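Local coordinates for angiopoietin-related protein 4 (Homo sapiens, PDB 6U73) that inactivates lipoprotein lipase, so regulating triglyceride clearance from blood serum, and binds a fatty acid in its C-terminal fibrinogen-like domain, at the myristic acid site. Numbering follows the deposited sequence.

The myristic acid site. Residues 89, 118, 128-130, 138, 165-166, 169, 171-173, 196-197. With MYR (myristic acid), chain B.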
ATOM      1  N   LEU A  89       8.022  -5.706   1.014  1.00 36.15           N
ATOM      2  CA  LEU A  89       6.666  -5.179   1.090  1.00 37.51           C
ATOM      3  C   LEU A  89       5.732  -6.367   1.262  1.00 36.08           C
ATOM      4  O   LEU A  89       5.617  -7.198   0.355  1.00 36.70           O
ATOM      5  CB  LEU A  89       6.312  -4.382  -0.164  1.00 26.89           C
ATOM      6  CG  LEU A  89       4.872  -3.874  -0.232  1.00 35.08           C
ATOM      7  CD1 LEU A  89       4.562  -3.013   0.983  1.00 33.77           C
ATOM      8  CD2 LEU A  89       4.615  -3.094  -1.507  1.00 30.65           C
ATOM      9  N   LEU A 118       6.711   3.075  -7.015  1.00 34.75           N
ATOM     10  CA  LEU A 118       7.207   1.741  -6.733  1.00 32.16           C
ATOM     11  C   LEU A 118       8.137   1.317  -7.859  1.00 35.64           C
ATOM     12  O   LEU A 118       7.755   1.338  -9.036  1.00 35.62           O
ATOM     13  CB  LEU A 118       6.052   0.744  -6.611  1.00 35.33           C
ATOM     14  CG  LEU A 118       5.592   0.298  -5.220  1.00 34.21           C
ATOM     15  CD1 LEU A 118       4.793  -0.995  -5.307  1.00 33.26           C
ATOM     16  CD2 LEU A 118       6.773   0.142  -4.267  1.00 36.64           C
ATOM     17  N   LEU A 128       4.316 -10.176 -10.033  1.00 41.43           N
ATOM     18  CA  LEU A 128       3.008  -9.498  -9.996  1.00 41.35           C
ATOM     19  C   LEU A 128       2.224  -9.671 -11.285  1.00 44.92           C
ATOM     20  O   LEU A 128       1.166  -9.126 -11.358  1.00 52.54           O
ATOM     21  CB  LEU A 128       3.237  -8.023  -9.714  1.00 41.52           C
ATOM     22  CG  LEU A 128       3.767  -7.740  -8.326  1.00 38.43           C
ATOM     23  CD1 LEU A 128       4.641  -6.533  -8.354  1.00 40.30           C
ATOM     24  CD2 LEU A 128       2.630  -7.543  -7.368  1.00 41.02           C
ATOM     25  N   GLY A 129       2.757 -10.359 -12.281  1.00 50.73           N
ATOM     26  CA  GLY A 129       1.963 -10.551 -13.499  1.00 46.00           C
ATOM     27  C   GLY A 129       2.549  -9.964 -14.761  1.00 67.10           C
ATOM     28  O   GLY A 129       2.061 -10.325 -15.822  1.00 84.01           O
ATOM     29  N   ALA A 130       3.523  -9.071 -14.664  1.00 52.76           N
ATOM     30  CA  ALA A 130       4.145  -8.511 -15.886  1.00 55.34           C
ATOM     31  C   ALA A 130       4.920  -9.607 -16.632  1.00 60.60           C
ATOM     32  O   ALA A 130       5.707 -10.320 -16.039  1.00 58.58           O
ATOM     33  CB  ALA A 130       4.979  -7.315 -15.563  1.00 44.08           C
ATOM     34  N   LEU A 138      10.710  -1.863 -13.728  1.00 32.85           N
ATOM     35  CA  LEU A 138       9.437  -1.180 -13.899  1.00 33.72           C
ATOM     36  C   LEU A 138       9.271  -0.132 -12.804  1.00 32.30           C
ATOM     37  O   LEU A 138       9.655  -0.359 -11.657  1.00 34.53           O
ATOM     38  CB  LEU A 138       8.284  -2.190 -13.852  1.00 34.81           C
ATOM     39  CG  LEU A 138       6.842  -1.696 -13.947  1.00 42.91           C
ATOM     40  CD1 LEU A 138       6.643  -0.947 -15.251  1.00 41.65           C
ATOM     41  CD2 LEU A 138       5.876  -2.884 -13.834  1.00 37.34           C
ATOM     42  N   TRP A 165      -3.446   4.873  -5.415  1.00 27.96           N
ATOM     43  CA  TRP A 165      -2.822   3.578  -5.643  1.00 35.19           C
ATOM     44  C   TRP A 165      -1.717   3.707  -6.682  1.00 28.87           C
ATOM     45  O   TRP A 165      -1.632   4.688  -7.426  1.00 33.49           O
ATOM     46  CB  TRP A 165      -3.860   2.525  -6.077  1.00 27.27           C
ATOM     47  CG  TRP A 165      -3.399   1.092  -5.910  1.00 25.48           C
ATOM     48  CD1 TRP A 165      -3.263   0.166  -6.890  1.00 33.23           C
ATOM     49  CD2 TRP A 165      -3.016   0.437  -4.685  1.00 24.31           C
ATOM     50  NE1 TRP A 165      -2.829  -1.030  -6.363  1.00 30.80           N
ATOM     51  CE2 TRP A 165      -2.674  -0.891  -5.009  1.00 28.93           C
ATOM     52  CE3 TRP A 165      -2.949   0.843  -3.348  1.00 26.47           C
ATOM     53  CZ2 TRP A 165      -2.237  -1.817  -4.046  1.00 27.86           C
ATOM     54  CZ3 TRP A 165      -2.517  -0.081  -2.383  1.00 28.01           C
ATOM     55  CH2 TRP A 165      -2.170  -1.390  -2.740  1.00 30.52           C
ATOM     56  N   TRP A 166      -0.848   2.705  -6.688  1.00 26.93           N
ATOM     57  CA  TRP A 166       0.111   2.508  -7.767  1.00 28.73           C
ATOM     58  C   TRP A 166      -0.614   1.787  -8.901  1.00 31.45           C
ATOM     59  O   TRP A 166      -0.551   0.565  -9.046  1.00 34.40           O
ATOM     60  CB  TRP A 166       1.294   1.704  -7.274  1.00 25.03           C
ATOM     61  CG  TRP A 166       2.094   2.371  -6.233  1.00 33.77           C
ATOM     62  CD1 TRP A 166       3.052   3.329  -6.417  1.00 25.95           C
ATOM     63  CD2 TRP A 166       2.042   2.115  -4.821  1.00 29.63           C
ATOM     64  NE1 TRP A 166       3.596   3.685  -5.203  1.00 30.40           N
ATOM     65  CE2 TRP A 166       2.992   2.950  -4.212  1.00 31.02           C
ATOM     66  CE3 TRP A 166       1.289   1.253  -4.023  1.00 29.49           C
ATOM     67  CZ2 TRP A 166       3.208   2.951  -2.839  1.00 28.39           C
ATOM     68  CZ3 TRP A 166       1.495   1.259  -2.654  1.00 35.34           C
ATOM     69  CH2 TRP A 166       2.443   2.106  -2.076  1.00 35.18           C
ATOM     70  N   THR A 169      -1.467  -0.831 -14.023  1.00 52.96           N
ATOM     71  CA  THR A 169      -2.625  -0.798 -14.934  1.00 50.97           C
ATOM     72  C   THR A 169      -3.805  -0.347 -14.071  1.00 54.15           C
ATOM     73  O   THR A 169      -3.690  -0.141 -12.865  1.00 45.37           O
ATOM     74  CB  THR A 169      -2.979  -2.142 -15.571  1.00 42.36           C
ATOM     75  OG1 THR A 169      -3.477  -2.976 -14.536  1.00 44.60           O
ATOM     76  CG2 THR A 169      -1.827  -2.807 -16.278  1.00 38.60           C
ATOM     77  N   SER A 171      -6.295  -2.276 -13.688  1.00 42.05           N
ATOM     78  CA  SER A 171      -6.980  -3.553 -13.507  1.00 38.90           C
ATOM     79  C   SER A 171      -6.198  -4.561 -12.668  1.00 37.60           C
ATOM     80  O   SER A 171      -6.614  -5.723 -12.586  1.00 45.10           O
ATOM     81  CB  SER A 171      -7.296  -4.210 -14.867  1.00 41.14           C
ATOM     82  OG  SER A 171      -8.044  -3.362 -15.719  1.00 50.91           O
ATOM     83  N   HIS A 172      -5.072  -4.179 -12.065  1.00 39.74           N
ATOM     84  CA  HIS A 172      -4.282  -5.148 -11.301  1.00 31.80           C
ATOM     85  C   HIS A 172      -4.742  -5.257  -9.848  1.00 30.29           C
ATOM     86  O   HIS A 172      -5.051  -6.351  -9.364  1.00 32.73           O
ATOM     87  CB  HIS A 172      -2.793  -4.789 -11.336  1.00 33.16           C
ATOM     88  CG  HIS A 172      -1.960  -5.665 -10.456  1.00 38.07           C
ATOM     89  ND1 HIS A 172      -1.756  -5.398  -9.119  1.00 33.76           N
ATOM     90  CD2 HIS A 172      -1.311  -6.826 -10.711  1.00 40.28           C
ATOM     91  CE1 HIS A 172      -0.999  -6.343  -8.592  1.00 34.88           C
ATOM     92  NE2 HIS A 172      -0.722  -7.228  -9.535  1.00 44.56           N
ATOM     93  N   SER A 173      -4.760  -4.139  -9.134  1.00 29.59           N
ATOM     94  CA  SER A 173      -5.145  -4.134  -7.727  1.00 34.36           C
ATOM     95  C   SER A 173      -5.564  -2.730  -7.340  1.00 33.89           C
ATOM     96  O   SER A 173      -5.328  -1.760  -8.067  1.00 29.77           O
ATOM     97  CB  SER A 173      -4.007  -4.600  -6.809  1.00 27.27           C
ATOM     98  OG  SER A 173      -2.807  -3.921  -7.135  1.00 33.65           O
ATOM     99  N   TRP A 196      -7.720  -7.392  -5.562  1.00 32.67           N
ATOM    100  CA  TRP A 196      -6.403  -7.876  -5.982  1.00 35.73           C
ATOM    101  C   TRP A 196      -6.685  -8.977  -7.005  1.00 37.21           C
ATOM    102  O   TRP A 196      -7.072 -10.083  -6.626  1.00 39.50           O
ATOM    103  CB  TRP A 196      -5.614  -8.391  -4.788  1.00 30.46           C
ATOM    104  CG  TRP A 196      -4.233  -8.808  -5.101  1.00 36.14           C
ATOM    105  CD1 TRP A 196      -3.841 -10.002  -5.622  1.00 41.53           C
ATOM    106  CD2 TRP A 196      -3.038  -8.037  -4.915  1.00 40.02           C
ATOM    107  NE1 TRP A 196      -2.478 -10.027  -5.776  1.00 36.49           N
ATOM    108  CE2 TRP A 196      -1.958  -8.835  -5.348  1.00 37.15           C
ATOM    109  CE3 TRP A 196      -2.776  -6.754  -4.419  1.00 32.80           C
ATOM    110  CZ2 TRP A 196      -0.639  -8.393  -5.307  1.00 28.68           C
ATOM    111  CZ3 TRP A 196      -1.465  -6.313  -4.380  1.00 32.17           C
ATOM    112  CH2 TRP A 196      -0.410  -7.134  -4.826  1.00 31.44           C
ATOM    113  N   LYS A 197      -6.689  -8.605  -8.281  1.00 40.99           N
ATOM    114  CA  LYS A 197      -7.158  -9.467  -9.400  1.00 39.21           C
ATOM    115  C   LYS A 197      -6.702 -10.925  -9.367  1.00 41.48           C
ATOM    116  O   LYS A 197      -7.542 -11.778  -9.531  1.00 45.81           O
ATOM    117  CB  LYS A 197      -6.882  -8.850 -10.770  1.00 45.19           C
ATOM    118  CG  LYS A 197      -7.578  -9.569 -11.913  1.00 44.05           C
ATOM    119  CD  LYS A 197      -7.360  -8.960 -13.258  1.00 52.73           C
ATOM    120  CE  LYS A 197      -5.932  -9.077 -13.735  1.00 51.97           C
ATOM    121  NZ  LYS A 197      -5.666  -8.164 -14.865  1.00 56.45           N
TER
HETATM  122  C1  MYR B 501      -2.646  -7.000 -14.798  1.00 71.70           C
HETATM  123  O1  MYR B 501      -3.292  -5.931 -14.956  1.00 58.19           O
HETATM  124  O2  MYR B 501      -3.233  -8.033 -14.380  1.00 66.70           O
HETATM  125  C2  MYR B 501      -1.153  -7.044 -15.113  1.00 54.99           C
HETATM  126  C3  MYR B 501      -0.473  -5.808 -14.529  1.00 50.48           C
HETATM  127  C4  MYR B 501       1.005  -6.107 -14.286  1.00 50.60           C
HETATM  128  C5  MYR B 501       1.400  -5.622 -12.893  1.00 48.57           C
HETATM  129  C6  MYR B 501       1.598  -4.108 -12.917  1.00 57.27           C
HETATM  130  C7  MYR B 501       2.544  -3.698 -11.792  1.00 50.45           C
HETATM  131  C8  MYR B 501       1.866  -3.934 -10.445  1.00 47.65           C
HETATM  132  C9  MYR B 501       1.946  -2.661  -9.605  1.00 41.38           C
HETATM  133  C10 MYR B 501       0.654  -2.494  -8.809  1.00 32.00           C
HETATM  134  C11 MYR B 501       0.990  -2.160  -7.358  1.00 39.55           C
HETATM  135  C12 MYR B 501       1.531  -3.407  -6.660  1.00 36.19           C
HETATM  136  C13 MYR B 501       1.441  -3.222  -5.147  1.00 40.54           C
HETATM  137  C14 MYR B 501       2.352  -4.235  -4.457  1.00 44.47           C
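Myristic acid lies in a pocket of the fibrinogen-like domain, its carboxylate probably toward the outer side and its alkyl tail running toward the strand residues Leu89 and Leu118, so that the protein hides 443 of its 498 Å². Polar contacts gather at the carboxylate, gripped from two sides. Lys197, at the start of helix 197-200, reaches it with a chain bent at chi3 (67°), and its NZ makes a salt bridge and hydrogen bond to O2 at 2.5 Å. Thr169 gives its hydroxyl OG1 to O1 at 3.0 Å; chi1 of 69° sets OG1 in the crowded position between backbone N and carbonyl carbon, and the same OG1 accepts the backbone N-H of Ser171 in a fairly straight bond (161° at H). That second bond leaves the hydroxyl hydrogen for the carboxylate. The methyl of Thr169, CG2, meanwhile packs alongside the chain, 3.7 Å from C3. An alanine here would probably weaken the hold on the carboxylate by removing this hydroxyl, and would also strip the methyl contact at the chain's start. Apolar contacts take over along the tail. His172, with CG anti to the backbone N, turns a ring face to the chain, C8 standing 4.0 Å above the ring plane over its centre, while CD2 touches C5. A pair of hydrogen bonds probably helps hold this ring's rotation: ND1 shares one of 2.7 Å with Ser173 OG at the ring edge, and Trp165 NE1 donates to that OG almost in its own indole plane. The CE1 edge of the imidazole points at the rim of a Trp196 face. Leu138 CD2 meets mid-chain C7 tip-on, and Trp166 CB lies against C11. The terminal methyl C14 ends among Leu89 CD2, Leu118 CD1 and the indole rim atom CH2 of Trp196, with Leu89 CD2 at 3.9 Å. Charged anchor and apolar lining together let the C-terminal domain bind a fatty acid; the structure alone does not show how this bears on its functions.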